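Local coordinates for protein 1,4-dihydroxy-2-naphthoyl-CoA hydrolase (Escherichia coli, PDB 4K49) that hydrolyses the thioester 1,4-dihydroxy-2-naphthoyl-CoA to 1,4-dihydroxy-2-naphthoate and free CoA in menaquinone biosynthesis, and also acts on many other acyl-CoA thioesters, at residues V60-I65 / W114-F119; E84-H89 / S128-T133. All coordinates share one frame; numbering follows the deposited sequence.

Contact 1 of 2, residues V60-I65 / W114-F119. With HFQ (2,4-dihydroxyphenacyl coenzyme A), chain F.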
loop_
_atom_site.group_PDB
_atom_site.type_symbol
_atom_site.label_atom_id
_atom_site.label_comp_id
_atom_site.label_asym_id
_atom_site.label_seq_id
_atom_site.Cartn_x
_atom_site.Cartn_y
_atom_site.Cartn_z
ATOM N N VAL A 60 -2.821 -1.803 -0.555
ATOM C CA VAL A 60 -2.550 -3.095 -1.185
ATOM C C VAL A 60 -3.855 -3.670 -1.741
ATOM O O VAL A 60 -3.922 -4.151 -2.889
ATOM C CB VAL A 60 -1.909 -4.099 -0.214
ATOM C CG1 VAL A 60 -1.850 -5.474 -0.859
ATOM C CG2 VAL A 60 -0.488 -3.655 0.158
ATOM N N LEU A 61 -4.902 -3.586 -0.938
ATOM C CA LEU A 61 -6.221 -4.033 -1.392
ATOM C C LEU A 61 -6.675 -3.255 -2.626
ATOM O O LEU A 61 -7.115 -3.847 -3.604
ATOM C CB LEU A 61 -7.242 -3.887 -0.266
ATOM C CG LEU A 61 -8.671 -4.331 -0.596
ATOM C CD1 LEU A 61 -8.756 -5.807 -1.022
ATOM C CD2 LEU A 61 -9.549 -4.055 0.596
ATOM N N ALA A 62 -6.566 -1.927 -2.584
ATOM C CA ALA A 62 -6.981 -1.112 -3.724
ATOM C C ALA A 62 -6.181 -1.442 -4.983
ATOM O O ALA A 62 -6.750 -1.617 -6.067
ATOM C CB ALA A 62 -6.874 0.369 -3.388
ATOM N N GLU A 63 -4.863 -1.523 -4.864
ATOM C CA GLU A 63 -4.077 -1.799 -6.056
ATOM C C GLU A 63 -4.283 -3.240 -6.545
ATOM O O GLU A 63 -4.247 -3.488 -7.744
ATOM C CB GLU A 63 -2.592 -1.473 -5.863
ATOM C CG GLU A 63 -1.814 -1.597 -7.183
ATOM C CD GLU A 63 -0.594 -0.712 -7.264
ATOM O OE1 GLU A 63 -0.428 0.203 -6.429
ATOM O OE2 GLU A 63 0.219 -0.934 -8.179
ATOM N N SER A 64 -4.533 -4.178 -5.630
ATOM C CA SER A 64 -4.814 -5.563 -6.026
ATOM C C SER A 64 -6.099 -5.671 -6.849
ATOM O O SER A 64 -6.125 -6.325 -7.902
ATOM C CB SER A 64 -4.939 -6.478 -4.797
ATOM O OG SER A 64 -3.736 -6.518 -4.043
ATOM N N ILE A 65 -7.170 -5.041 -6.371
ATOM C CA ILE A 65 -8.448 -5.127 -7.073
ATOM C C ILE A 65 -8.375 -4.353 -8.391
ATOM O O ILE A 65 -8.703 -4.894 -9.452
ATOM C CB ILE A 65 -9.613 -4.584 -6.226
ATOM C CG1 ILE A 65 -9.667 -5.287 -4.869
ATOM C CG2 ILE A 65 -10.955 -4.785 -6.954
ATOM C CD1 ILE A 65 -10.742 -4.690 -3.966
ATOM N N TRP A 114 -9.009 3.499 -12.162
ATOM C CA TRP A 114 -9.962 2.731 -11.375
ATOM C C TRP A 114 -10.233 3.435 -10.067
ATOM O O TRP A 114 -9.316 4.005 -9.466
ATOM C CB TRP A 114 -9.395 1.337 -11.079
ATOM C CG TRP A 114 -9.271 0.502 -12.297
ATOM C CD1 TRP A 114 -8.173 0.376 -13.101
ATOM C CD2 TRP A 114 -10.289 -0.325 -12.868
ATOM N NE1 TRP A 114 -8.453 -0.479 -14.147
ATOM C CE2 TRP A 114 -9.746 -0.921 -14.023
ATOM C CE3 TRP A 114 -11.613 -0.613 -12.520
ATOM C CZ2 TRP A 114 -10.481 -1.801 -14.823
ATOM C CZ3 TRP A 114 -12.343 -1.486 -13.318
ATOM C CH2 TRP A 114 -11.777 -2.066 -14.455
ATOM N N GLN A 115 -11.490 3.410 -9.633
ATOM C CA GLN A 115 -11.846 3.932 -8.315
ATOM C C GLN A 115 -12.079 2.740 -7.407
ATOM O O GLN A 115 -12.828 1.826 -7.752
ATOM C CB GLN A 115 -13.136 4.760 -8.388
ATOM C CG GLN A 115 -13.807 4.986 -7.026
ATOM C CD GLN A 115 -15.234 5.500 -7.143
ATOM O OE1 GLN A 115 -16.205 4.771 -6.881
ATOM N NE2 GLN A 115 -15.371 6.763 -7.526
ATOM N N ILE A 116 -11.436 2.734 -6.249
ATOM C CA ILE A 116 -11.699 1.685 -5.289
ATOM C C ILE A 116 -12.127 2.323 -3.982
ATOM O O ILE A 116 -11.389 3.122 -3.407
ATOM C CB ILE A 116 -10.467 0.788 -5.056
ATOM C CG1 ILE A 116 -9.957 0.222 -6.386
ATOM C CG2 ILE A 116 -10.821 -0.348 -4.083
ATOM C CD1 ILE A 116 -8.850 1.071 -7.038
ATOM N N GLU A 117 -13.327 1.986 -3.515
ATOM C CA GLU A 117 -13.754 2.418 -2.197
ATOM C C GLU A 117 -13.722 1.220 -1.275
ATOM O O GLU A 117 -14.168 0.121 -1.647
ATOM C CB GLU A 117 -15.164 3.014 -2.244
ATOM C CG GLU A 117 -15.245 4.331 -3.024
ATOM C CD GLU A 117 -16.653 4.892 -3.056
ATOM O OE1 GLU A 117 -17.610 4.094 -3.203
ATOM O OE2 GLU A 117 -16.801 6.128 -2.932
ATOM N N ILE A 118 -13.200 1.434 -0.073
ATOM C CA ILE A 118 -13.033 0.346 0.887
ATOM C C ILE A 118 -13.826 0.656 2.140
ATOM O O ILE A 118 -13.636 1.721 2.759
ATOM C CB ILE A 118 -11.554 0.142 1.242
ATOM C CG1 ILE A 118 -10.756 -0.261 -0.013
ATOM C CG2 ILE A 118 -11.406 -0.883 2.380
ATOM C CD1 ILE A 118 -9.247 -0.297 0.220
ATOM N N PHE A 119 -14.711 -0.279 2.504
ATOM C CA PHE A 119 -15.676 -0.096 3.595
ATOM C C PHE A 119 -15.418 -1.055 4.746
ATOM O O PHE A 119 -14.910 -2.170 4.542
ATOM C CB PHE A 119 -17.106 -0.352 3.087
ATOM C CG PHE A 119 -17.498 0.504 1.927
ATOM C CD1 PHE A 119 -17.269 0.074 0.630
ATOM C CD2 PHE A 119 -18.085 1.746 2.131
ATOM C CE1 PHE A 119 -17.609 0.870 -0.457
ATOM C CE2 PHE A 119 -18.438 2.550 1.051
ATOM C CZ PHE A 119 -18.201 2.112 -0.242
HETATM C CB HFQ F . 0.476 -3.576 -10.096
HETATM N N1A HFQ F . 8.040 -3.978 -20.415
HETATM O O1A HFQ F . 11.527 4.969 -19.874
HETATM P P1A HFQ F . 11.163 4.502 -18.454
HETATM C C1B HFQ F . 0.224 -4.600 -8.948
HETATM O O1B HFQ F . 0.835 -4.438 -7.843
HETATM C C1D HFQ F . 11.283 -0.587 -18.912
HETATM S S1P HFQ F . 2.004 -3.921 -10.955
HETATM C C2A HFQ F . 9.017 -4.074 -19.498
HETATM O O2A HFQ F . 12.181 5.043 -17.435
HETATM P P2A HFQ F . 8.444 4.601 -18.887
HETATM C C2B HFQ F . -0.679 -5.762 -9.120
HETATM O O2B HFQ F . -3.258 -9.002 -9.406
HETATM C C2D HFQ F . 12.116 0.332 -19.578
HETATM O O2D HFQ F . 12.932 -0.278 -20.587
HETATM C C2P HFQ F . 3.340 -3.523 -9.856
HETATM N N3A HFQ F . 9.808 -3.022 -19.222
HETATM O O3A HFQ F . 9.742 5.000 -18.058
HETATM C C3B HFQ F . -1.265 -6.294 -7.964
HETATM O O3B HFQ F . -0.402 -5.836 -11.542
HETATM C C3D HFQ F . 12.963 0.797 -18.521
HETATM O O3D HFQ F . 13.870 -0.295 -18.215
HETATM P P3D HFQ F . 15.498 -0.152 -18.411
HETATM C C3P HFQ F . 3.642 -2.072 -9.651
HETATM C C4A HFQ F . 9.630 -1.848 -19.871
HETATM O O4A HFQ F . 7.449 5.658 -18.754
HETATM C C4B HFQ F . -2.112 -7.367 -8.067
HETATM C C4D HFQ F . 12.076 0.927 -17.397
HETATM O O4D HFQ F . 10.937 0.073 -17.702
HETATM N N4P HFQ F . 3.839 -1.327 -10.792
HETATM C C5A HFQ F . 8.634 -1.708 -20.826
HETATM O O5A HFQ F . 8.745 4.420 -20.379
HETATM C C5B HFQ F . -2.391 -7.922 -9.320
HETATM C C5D HFQ F . 11.641 2.324 -17.273
HETATM O O5D HFQ F . 11.159 2.936 -18.406
HETATM C C5P HFQ F . 4.995 -1.498 -11.593
HETATM O O5P HFQ F . 5.902 -2.347 -11.265
HETATM C C6A HFQ F . 7.816 -2.833 -21.095
HETATM N N6A HFQ F . 6.757 -2.752 -22.073
HETATM O O6A HFQ F . 7.948 3.250 -18.291
HETATM C C6B HFQ F . -1.807 -7.396 -10.478
HETATM C C6P HFQ F . 5.202 -0.674 -12.841
HETATM N N7A HFQ F . 8.703 -0.417 -21.289
HETATM O O7A HFQ F . 15.859 -0.612 -19.914
HETATM C C7B HFQ F . -0.957 -6.329 -10.378
HETATM C C7P HFQ F . 6.545 0.067 -12.782
HETATM C C8A HFQ F . 9.707 0.227 -20.667
HETATM O O8A HFQ F . 15.915 1.223 -18.210
HETATM N N8P HFQ F . 6.731 1.115 -13.769
HETATM N N9A HFQ F . 10.269 -0.649 -19.811
HETATM O O9A HFQ F . 16.196 -1.077 -17.405
HETATM C C9P HFQ F . 7.217 0.745 -15.102
HETATM O O9P HFQ F . 7.442 -0.388 -15.341
HETATM C CAP HFQ F . 7.402 1.869 -16.107
HETATM O OAP HFQ F . 7.054 3.090 -15.521
HETATM C CBP HFQ F . 6.527 1.658 -17.346
HETATM C CCP HFQ F . 6.632 2.899 -18.120
HETATM C CDP HFQ F . 7.087 0.477 -18.164
HETATM C CEP HFQ F . 5.131 1.410 -16.936
#

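Contact 2 of 2, residues E84-H89 / S128-T133. With HFQ (2,4-dihydroxyphenacyl coenzyme A), chain E.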
loop_
_atom_site.group_PDB
_atom_site.type_symbol
_atom_site.label_atom_id
_atom_site.label_comp_id
_atom_site.label_asym_id
_atom_site.label_seq_id
_atom_site.Cartn_x
_atom_site.Cartn_y
_atom_site.Cartn_z
ATOM N N GLU A 84 0.286 4.718 -11.051
ATOM C CA GLU A 84 0.179 5.701 -9.974
ATOM C C GLU A 84 -0.973 5.312 -9.086
ATOM O O GLU A 84 -2.037 4.932 -9.573
ATOM C CB GLU A 84 -0.062 7.106 -10.544
ATOM C CG GLU A 84 0.295 8.241 -9.570
ATOM C CD GLU A 84 -0.848 8.651 -8.650
ATOM O OE1 GLU A 84 -1.995 8.179 -8.852
ATOM O OE2 GLU A 84 -0.601 9.462 -7.716
ATOM N N ILE A 85 -0.775 5.386 -7.778
ATOM C CA ILE A 85 -1.854 5.039 -6.875
ATOM C C ILE A 85 -1.980 6.127 -5.835
ATOM O O ILE A 85 -0.979 6.697 -5.415
ATOM C CB ILE A 85 -1.614 3.651 -6.197
ATOM C CG1 ILE A 85 -2.723 3.331 -5.201
ATOM C CG2 ILE A 85 -0.302 3.623 -5.462
ATOM C CD1 ILE A 85 -3.749 2.412 -5.747
ATOM N N ASN A 86 -3.208 6.443 -5.438
ATOM C CA ASN A 86 -3.405 7.393 -4.353
ATOM C C ASN A 86 -4.628 7.005 -3.541
ATOM O O ASN A 86 -5.482 6.260 -4.025
ATOM C CB ASN A 86 -3.538 8.816 -4.893
ATOM C CG ASN A 86 -4.642 8.946 -5.932
ATOM O OD1 ASN A 86 -5.817 9.069 -5.588
ATOM N ND2 ASN A 86 -4.264 8.939 -7.210
ATOM N N ALA A 87 -4.696 7.492 -2.300
ATOM C CA ALA A 87 -5.762 7.104 -1.391
ATOM C C ALA A 87 -5.921 8.108 -0.271
ATOM O O ALA A 87 -4.950 8.746 0.158
ATOM C CB ALA A 87 -5.494 5.719 -0.812
ATOM N N ASN A 88 -7.154 8.245 0.202
ATOM C CA ASN A 88 -7.417 9.024 1.390
ATOM C C ASN A 88 -7.887 8.061 2.467
ATOM O O ASN A 88 -8.794 7.248 2.228
ATOM C CB ASN A 88 -8.494 10.073 1.122
ATOM C CG ASN A 88 -8.583 11.094 2.225
ATOM O OD1 ASN A 88 -9.041 10.788 3.336
ATOM N ND2 ASN A 88 -8.127 12.316 1.942
ATOM N N HIS A 89 -7.264 8.135 3.637
ATOM C CA HIS A 89 -7.667 7.315 4.769
ATOM C C HIS A 89 -8.711 8.076 5.590
ATOM O O HIS A 89 -8.362 8.891 6.448
ATOM C CB HIS A 89 -6.442 6.944 5.627
ATOM C CG HIS A 89 -5.337 6.274 4.855
ATOM N ND1 HIS A 89 -5.518 5.091 4.169
ATOM C CD2 HIS A 89 -4.036 6.616 4.677
ATOM C CE1 HIS A 89 -4.382 4.739 3.589
ATOM N NE2 HIS A 89 -3.462 5.643 3.888
ATOM N N SER A 128 -10.735 5.794 0.348
ATOM C CA SER A 128 -11.111 6.106 -1.026
ATOM C C SER A 128 -9.822 6.210 -1.831
ATOM O O SER A 128 -8.939 7.010 -1.496
ATOM C CB SER A 128 -11.869 7.424 -1.074
ATOM O OG SER A 128 -12.210 7.782 -2.405
ATOM N N SER A 129 -9.715 5.397 -2.881
ATOM C CA SER A 129 -8.471 5.266 -3.642
ATOM C C SER A 129 -8.704 5.369 -5.141
ATOM O O SER A 129 -9.757 4.974 -5.652
ATOM C CB SER A 129 -7.811 3.919 -3.332
ATOM O OG SER A 129 -6.631 3.743 -4.095
ATOM N N ARG A 130 -7.699 5.874 -5.849
ATOM C CA ARG A 130 -7.735 5.941 -7.305
ATOM C C ARG A 130 -6.434 5.359 -7.844
ATOM O O ARG A 130 -5.355 5.661 -7.328
ATOM C CB ARG A 130 -7.913 7.401 -7.741
ATOM C CG ARG A 130 -8.153 7.627 -9.214
ATOM C CD ARG A 130 -8.512 9.108 -9.443
ATOM N NE ARG A 130 -7.408 10.003 -9.100
ATOM C CZ ARG A 130 -7.428 10.916 -8.133
ATOM N NH1 ARG A 130 -6.366 11.673 -7.924
ATOM N NH2 ARG A 130 -8.498 11.067 -7.369
ATOM N N LEU A 131 -6.535 4.509 -8.860
ATOM C CA LEU A 131 -5.370 3.817 -9.401
ATOM C C LEU A 131 -5.308 4.053 -10.883
ATOM O O LEU A 131 -6.316 3.919 -11.579
ATOM C CB LEU A 131 -5.449 2.301 -9.134
ATOM C CG LEU A 131 -4.513 1.403 -9.968
ATOM C CD1 LEU A 131 -3.038 1.563 -9.587
ATOM C CD2 LEU A 131 -4.937 -0.079 -9.929
ATOM N N THR A 132 -4.124 4.420 -11.358
ATOM C CA THR A 132 -3.892 4.579 -12.787
ATOM C C THR A 132 -2.994 3.430 -13.214
ATOM O O THR A 132 -1.928 3.196 -12.616
ATOM C CB THR A 132 -3.191 5.914 -13.101
ATOM O OG1 THR A 132 -3.984 7.010 -12.609
ATOM C CG2 THR A 132 -2.999 6.075 -14.606
ATOM N N THR A 133 -3.418 2.697 -14.238
ATOM C CA THR A 133 -2.600 1.604 -14.757
ATOM C C THR A 133 -2.006 1.955 -16.117
ATOM O O THR A 133 -2.469 2.876 -16.798
ATOM C CB THR A 133 -3.420 0.310 -14.923
ATOM O OG1 THR A 133 -4.449 0.533 -15.894
ATOM C CG2 THR A 133 -4.042 -0.125 -13.593
HETATM C CB HFQ E . -0.927 5.203 9.217
HETATM N N1A HFQ E . -6.753 10.355 19.701
HETATM O O1A HFQ E . -13.471 14.269 13.918
HETATM P P1A HFQ E . -12.519 13.304 13.156
HETATM C C1B HFQ E . -0.153 3.849 9.252
HETATM O O1B HFQ E . -0.559 2.876 8.538
HETATM C C1D HFQ E . -10.500 9.864 16.465
HETATM S S1P HFQ E . -2.364 5.276 10.287
HETATM C C2A HFQ E . -7.208 9.251 19.088
HETATM O O2A HFQ E . -13.161 12.857 11.834
HETATM P P2A HFQ E . -10.825 14.663 11.518
HETATM C C2B HFQ E . 1.036 3.628 10.108
HETATM O O2B HFQ E . 4.450 2.823 12.349
HETATM C C2D HFQ E . -11.792 10.261 16.838
HETATM O O2D HFQ E . -12.232 9.629 18.042
HETATM C C2P HFQ E . -3.652 4.287 9.567
HETATM N N3A HFQ E . -8.247 9.313 18.234
HETATM O O3A HFQ E . -11.163 13.996 12.913
HETATM C C3B HFQ E . 1.935 2.648 9.693
HETATM O O3B HFQ E . 0.412 5.331 11.707
HETATM C C3D HFQ E . -12.664 9.981 15.738
HETATM O O3D HFQ E . -13.491 8.824 16.004
HETATM P P3D HFQ E . -15.122 8.926 15.806
HETATM C C3P HFQ E . -4.299 4.850 8.345
HETATM C C4A HFQ E . -8.849 10.497 17.979
HETATM O O4A HFQ E . -11.834 15.682 11.227
HETATM C C4B HFQ E . 3.051 2.381 10.435
HETATM C C4D HFQ E . -11.830 9.768 14.588
HETATM O O4D HFQ E . -10.463 9.970 15.047
HETATM N N4P HFQ E . -4.920 6.056 8.566
HETATM C C5A HFQ E . -8.407 11.665 18.595
HETATM O O5A HFQ E . -9.425 15.303 11.657
HETATM C C5B HFQ E . 3.303 3.101 11.612
HETATM C C5D HFQ E . -12.161 10.786 13.581
HETATM O O5D HFQ E . -12.229 12.065 14.077
HETATM C C5P HFQ E . -6.112 6.094 9.333
HETATM O O5P HFQ E . -6.632 5.013 9.794
HETATM C C6A HFQ E . -7.313 11.567 19.489
HETATM N N6A HFQ E . -6.800 12.733 20.164
HETATM O O6A HFQ E . -10.748 13.567 10.404
HETATM C C6B HFQ E . 2.405 4.089 12.032
HETATM C C6P HFQ E . -6.818 7.402 9.589
HETATM N N7A HFQ E . -9.206 12.688 18.139
HETATM O O7A HFQ E . -15.624 10.416 16.189
HETATM C C7B HFQ E . 1.278 4.345 11.288
HETATM C C7P HFQ E . -8.336 7.340 9.349
HETATM C C8A HFQ E . -10.113 12.183 17.278
HETATM O O8A HFQ E . -15.460 8.624 14.425
HETATM N N8P HFQ E . -8.952 8.646 9.117
HETATM N N9A HFQ E . -9.892 10.855 17.175
HETATM O O9A HFQ E . -15.809 7.905 16.722
HETATM C C9P HFQ E . -9.350 9.456 10.284
HETATM O O9P HFQ E . -9.184 9.023 11.369
HETATM C CAP HFQ E . -9.956 10.828 10.023
HETATM O OAP HFQ E . -10.341 10.896 8.686
HETATM C CBP HFQ E . -8.919 11.950 10.243
HETATM C CCP HFQ E . -9.512 13.246 9.850
HETATM C CDP HFQ E . -8.449 12.000 11.706
HETATM C CEP HFQ E . -7.744 11.666 9.399
HETATM O O HOH W 1 -4.193 7.281 -9.999
#

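Contact 1 of 2, residues V60-I65 / W114-F119
Ile116 meets Ala62 at the closest point of the two backbones, and its side chain can be followed outward atom by atom. Its CB faces the methyl of Ala62, with Ile116 CB 4.0 Å from Ala62 CB. There the side chain forks. Ile116 CG2, anti to the backbone N (chi1 -55° places CG1 beside that N instead), lies 3.9 Å from Ala62 CA, and Ile65 adds its tip from a direction roughly at right angles to that one, Ile65 CD1 being 4.3 Å from Ile116 CG2. Ile116 CG1 runs the other way, to 3.7 Å from Ala62 O, and carries its CD1 to 3.5 Å from the same carbonyl oxygen; chi2 of 93°, well off a staggered value, accompanies this bend around the helix backbone. Both branches therefore grip one turn of helix, and the small Ala62 side chain lets the strand come close to it. This is the hotdog fold, in which an antiparallel sheet wraps a central helix: strand 114-119 runs at 139° to helix 60-65, their axes 8.6 Å apart at closest approach. Two residues further along the strand, Ile118 repeats the theme with a straighter chain. Its CD1 lies 3.8 Å from Leu61 CD2, the two side chains crossing obliquely. Leu61 and Ile65 also pack on strand 36-41, so the same helix face is covered by more than one strand. Glu63, the inferred nucleophile or proton acceptor, points away from strand 114-119, and its OE2 is 3.3 Å from CB of the bound 2,4-dihydroxyphenacyl-CoA. Its OE1 is hydrogen-bonded to His89 of the second subunit. Beside it, Ser64 OG donates to Val60 O from above the carbonyl plane, on the face opposite to Ser64 N, and is hydrogen-bonded to His54 of the second subunit.

Contact 2 of 2, residues E84-H89 / S128-T133
Asn86 and Arg130 face each other as a hydrogen-bonded pair of antiparallel strands, and the amide oxygen of Asn86 lies over the flat head of Arg130. Asn86 OD1 sits 3.5 Å above the guanidinium plane of Arg130, over its centre, with the amide and guanidinium planes 51° apart. Asn86 reaches this place because its CG stands between the backbone N and carbonyl carbon (chi1 55°), while the bend of Arg130 at chi3 brings its head back beside the amide, under OD1. Asn86 ND2 turns the other way and donates to the syn lone pair of Glu84 OE1 at 2.9 Å, nearly in its own amide plane. An alanine here would probably leave Glu84 OE1 without this donor and the Arg130 head free to turn. Strands 84-89 and 128-133 belong to the curved sheet of the hotdog fold, and strand 84-89 pairs at its other edge with a strand of the second subunit, so the sheet continues across the dimer interface. Glu84, Asn86, Asn88, Ser128, Arg130 and Thr132 lie on one polar face; a water 2.6 Å from Glu84 OE1 is also hydrogen-bonded to Thr132 OG1. On the opposite face Ile85 and Leu131 meet at an angle, Ile85 CD1 lying 3.8 Å from Leu131 CB, toward helix 55-72. Ser129 OG, anti to its backbone N, donates to Asn86 O at 2.8 Å; Arg130 N reaches that oxygen from the other face of its carbonyl plane. At the strand end, His89 O accepts from N8P of the bound 2,4-dihydroxyphenacyl-CoA at 2.7 Å, while C3P of that ligand lies over one ring face, offset toward the rim.

In the fold
The touching residues of contact 1 are all buried, its centre about 4 Å from the centre of the chain, whereas the centre of contact 2 is about 10 Å out and one of its faces carries only polar side chains. They meet in the same sheet: strands 111-119 and 125-135 are neighbours, with Trp114 N 2.8 Å from Leu131 O, and Ala62 CB of the helix packs 3.5 Å from Ser129 OG. Contact 1 joins helix to sheet by aliphatic side chains packed on each other and on the helix backbone; contact 2 joins strands by backbone bonds, adding polar side chains on its outer face and the Ser129 hydroxyl on the inner one. The ligand pocket draws on both, through Glu63 of contact 1 and His89 of contact 2 of the other subunit.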